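Local coordinates for protein 3-oxosteroid 1-dehydrogenase (Sterolibacterium denitrificans, PDB 7P18) that probably catalyses the FAD-dependent 1,2-dehydrogenation of 3-oxosteroids to 3-oxo-Delta(1)-steroids, passing the electrons to an acceptor, at residues Thr231-Leu236 / Thr247-Lys252. Sequence-based numbering, arbitrary orientation.
Sequences TPFESL and TGIVVK. With FAD (flavin-adenine dinucleotide), chain C.
With CG anti to the backbone N and beside the carbonyl carbon (chi1 166°), Phe233 presents the ring-edge atoms CD2 and CE2 to the CG2 branch of Ile249, CE2 at 3.8 Å. That branch reaches the ring because Ile249 carries CG2 anti to its carbonyl carbon, with CG1 between N and C (chi1 64°). Ser235 N lies over the centre of one ring face. Val13 of strand 10-13 touches both side chains, and Thr303 and Ala306 of helix 302-309 touch the ring. The two segments belong to an antiparallel beta hairpin, strands 233-239 and 245-253, interrupted by a classic beta bulge: Glu234 and Ser235 both face Val250. Val250 O accepts Glu234 N at 2.9 Å and more weakly Ser235 N; Val250 N returns a hydrogen bond to Ser235 O at 2.9 Å. Beyond the bulge, Lys252 N donates a hydrogen bond to Pro232 O at 3.1 Å. Phe233 and Val251 form a non-hydrogen-bonded pair, and the backbone N and O of Phe233 meet the adenine of FAD: N donates to N1A at 2.9 Å and O accepts N6A at 3.1 Å, a two-bond pattern along the N1/N6 edge made by the backbone of one residue. Around the bulge, Ser235 OG packs against Val250 CG2 at 3.3 Å, and Glu234 extends its carboxylate across the strand until OE2 lies 3.6 Å from Lys252 CB, with no salt bridge to NZ. At the start of segment 231-236, Thr231 CG2 packs on Val251 CG2, while Thr231 OG1 is hydrogen-bonded to Leu229 O.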
# COMPACT_ATOMS: atom_id res chain seq x y z
N THR A 231 -1.01 -23.31 -4.19
CA THR A 231 -0.71 -23.73 -5.58
C THR A 231 0.21 -22.70 -6.22
O THR A 231 -0.22 -21.91 -7.05
CB THR A 231 -2.00 -23.95 -6.39
OG1 THR A 231 -2.80 -24.93 -5.72
CG2 THR A 231 -1.73 -24.43 -7.80
N PRO A 232 1.49 -22.68 -5.83
CA PRO A 232 2.44 -21.72 -6.38
C PRO A 232 2.77 -21.96 -7.86
O PRO A 232 3.07 -23.10 -8.25
CB PRO A 232 3.71 -21.91 -5.55
CG PRO A 232 3.59 -23.33 -5.00
CD PRO A 232 2.11 -23.55 -4.81
N PHE A 233 2.75 -20.88 -8.64
CA PHE A 233 3.45 -20.81 -9.93
C PHE A 233 4.91 -21.17 -9.73
O PHE A 233 5.55 -20.66 -8.77
CB PHE A 233 3.27 -19.41 -10.54
CG PHE A 233 4.20 -19.13 -11.67
CD1 PHE A 233 5.49 -18.70 -11.42
CD2 PHE A 233 3.76 -19.23 -12.99
CE1 PHE A 233 6.34 -18.41 -12.47
CE2 PHE A 233 4.62 -18.92 -14.03
CZ PHE A 233 5.90 -18.52 -13.77
N GLU A 234 5.46 -21.93 -10.67
CA GLU A 234 6.91 -22.22 -10.77
C GLU A 234 7.53 -21.73 -12.08
O GLU A 234 8.66 -21.26 -12.05
CB GLU A 234 7.15 -23.73 -10.82
CG GLU A 234 6.88 -24.44 -9.54
CD GLU A 234 7.52 -25.83 -9.48
OE1 GLU A 234 8.10 -26.32 -10.53
OE2 GLU A 234 7.44 -26.38 -8.38
N SER A 235 6.86 -21.92 -13.21
CA SER A 235 7.50 -21.59 -14.51
C SER A 235 6.44 -21.38 -15.60
O SER A 235 5.29 -21.75 -15.45
CB SER A 235 8.51 -22.65 -14.88
OG SER A 235 7.86 -23.88 -15.07
N LEU A 236 6.87 -20.77 -16.69
CA LEU A 236 6.02 -20.52 -17.87
C LEU A 236 6.19 -21.69 -18.86
O LEU A 236 7.31 -22.22 -18.97
CB LEU A 236 6.49 -19.20 -18.50
CG LEU A 236 6.19 -17.94 -17.68
CD1 LEU A 236 6.99 -16.74 -18.21
CD2 LEU A 236 4.73 -17.65 -17.71
N THR A 247 1.91 -20.30 -23.41
CA THR A 247 0.73 -21.17 -23.66
C THR A 247 0.22 -21.77 -22.36
O THR A 247 -0.83 -22.46 -22.39
CB THR A 247 1.10 -22.28 -24.66
OG1 THR A 247 2.21 -22.99 -24.11
CG2 THR A 247 1.52 -21.71 -25.99
N GLY A 248 0.91 -21.51 -21.24
CA GLY A 248 0.49 -22.05 -19.94
C GLY A 248 1.52 -21.83 -18.84
O GLY A 248 2.48 -21.08 -19.05
N ILE A 249 1.32 -22.50 -17.71
CA ILE A 249 2.26 -22.44 -16.56
C ILE A 249 2.43 -23.84 -15.99
O ILE A 249 1.53 -24.66 -16.15
CB ILE A 249 1.73 -21.47 -15.49
CG1 ILE A 249 0.42 -21.95 -14.87
CG2 ILE A 249 1.61 -20.07 -16.06
CD1 ILE A 249 -0.04 -21.15 -13.65
N VAL A 250 3.53 -24.03 -15.27
CA VAL A 250 3.70 -25.16 -14.30
C VAL A 250 3.45 -24.62 -12.90
O VAL A 250 4.09 -23.61 -12.53
CB VAL A 250 5.12 -25.75 -14.39
CG1 VAL A 250 5.25 -26.96 -13.47
CG2 VAL A 250 5.50 -26.08 -15.84
N VAL A 251 2.59 -25.29 -12.15
CA VAL A 251 2.40 -25.06 -10.69
C VAL A 251 2.80 -26.32 -9.91
O VAL A 251 3.02 -27.39 -10.51
CB VAL A 251 0.95 -24.66 -10.37
CG1 VAL A 251 0.59 -23.36 -11.08
CG2 VAL A 251 -0.04 -25.79 -10.69
N LYS A 252 2.92 -26.15 -8.60
CA LYS A 252 3.07 -27.24 -7.60
C LYS A 252 1.73 -27.33 -6.86
O LYS A 252 1.39 -26.39 -6.16
CB LYS A 252 4.27 -26.94 -6.70
CG LYS A 252 4.75 -28.10 -5.86
CD LYS A 252 5.83 -27.70 -4.85
CE LYS A 252 5.63 -28.34 -3.49
NZ LYS A 252 6.93 -28.62 -2.84
PA FAD C . -0.43 -8.67 -3.64
O1A FAD C . -1.64 -7.93 -3.19
O2A FAD C . 0.58 -8.88 -2.54
O5B FAD C . -0.92 -10.05 -4.23
C5B FAD C . 0.06 -10.97 -4.78
C4B FAD C . -0.38 -12.37 -4.47
O4B FAD C . 0.38 -13.29 -5.29
C3B FAD C . -0.20 -12.82 -3.01
O3B FAD C . -1.40 -13.39 -2.49
C2B FAD C . 0.95 -13.84 -3.09
O2B FAD C . 0.94 -14.77 -2.03
C1B FAD C . 0.76 -14.40 -4.51
N9A FAD C . 1.95 -15.03 -5.08
C8A FAD C . 3.26 -14.71 -4.90
N7A FAD C . 4.09 -15.57 -5.50
C5A FAD C . 3.24 -16.47 -6.14
C6A FAD C . 3.49 -17.60 -6.94
N6A FAD C . 4.71 -18.09 -7.21
N1A FAD C . 2.42 -18.27 -7.41
C2A FAD C . 1.20 -17.81 -7.11
N3A FAD C . 0.84 -16.81 -6.31
C4A FAD C . 1.93 -16.15 -5.87
N1 FAD C . -1.61 0.69 -1.92
C2 FAD C . -2.62 1.45 -2.40
O2 FAD C . -2.64 1.80 -3.59
N3 FAD C . -3.64 1.83 -1.62
C4 FAD C . -3.60 1.72 -0.25
O4 FAD C . -4.62 1.99 0.39
C4X FAD C . -2.55 0.95 0.32
N5 FAD C . -2.50 0.78 1.63
C5X FAD C . -1.51 -0.03 2.13
C6 FAD C . -1.49 -0.31 3.52
C7 FAD C . -0.60 -1.22 4.06
C7M FAD C . -0.62 -1.53 5.55
C8 FAD C . 0.26 -1.93 3.20
C8M FAD C . 1.22 -2.96 3.76
C9 FAD C . 0.30 -1.61 1.86
C9A FAD C . -0.60 -0.70 1.28
N10 FAD C . -0.59 -0.37 -0.08
C10 FAD C . -1.58 0.44 -0.62
C1' FAD C . 0.28 -1.08 -1.02
C2' FAD C . -0.49 -2.25 -1.67
O2' FAD C . -1.08 -3.12 -0.71
C3' FAD C . 0.38 -3.08 -2.63
O3' FAD C . 1.27 -2.25 -3.39
C4' FAD C . -0.48 -3.94 -3.53
O4' FAD C . -1.34 -4.71 -2.70
C5' FAD C . 0.31 -4.86 -4.44
O5' FAD C . -0.67 -5.67 -5.13
P FAD C . -0.21 -6.92 -5.99
O1P FAD C . -1.48 -7.47 -6.48
O2P FAD C . 0.91 -6.62 -6.88
O3P FAD C . 0.36 -7.95 -4.86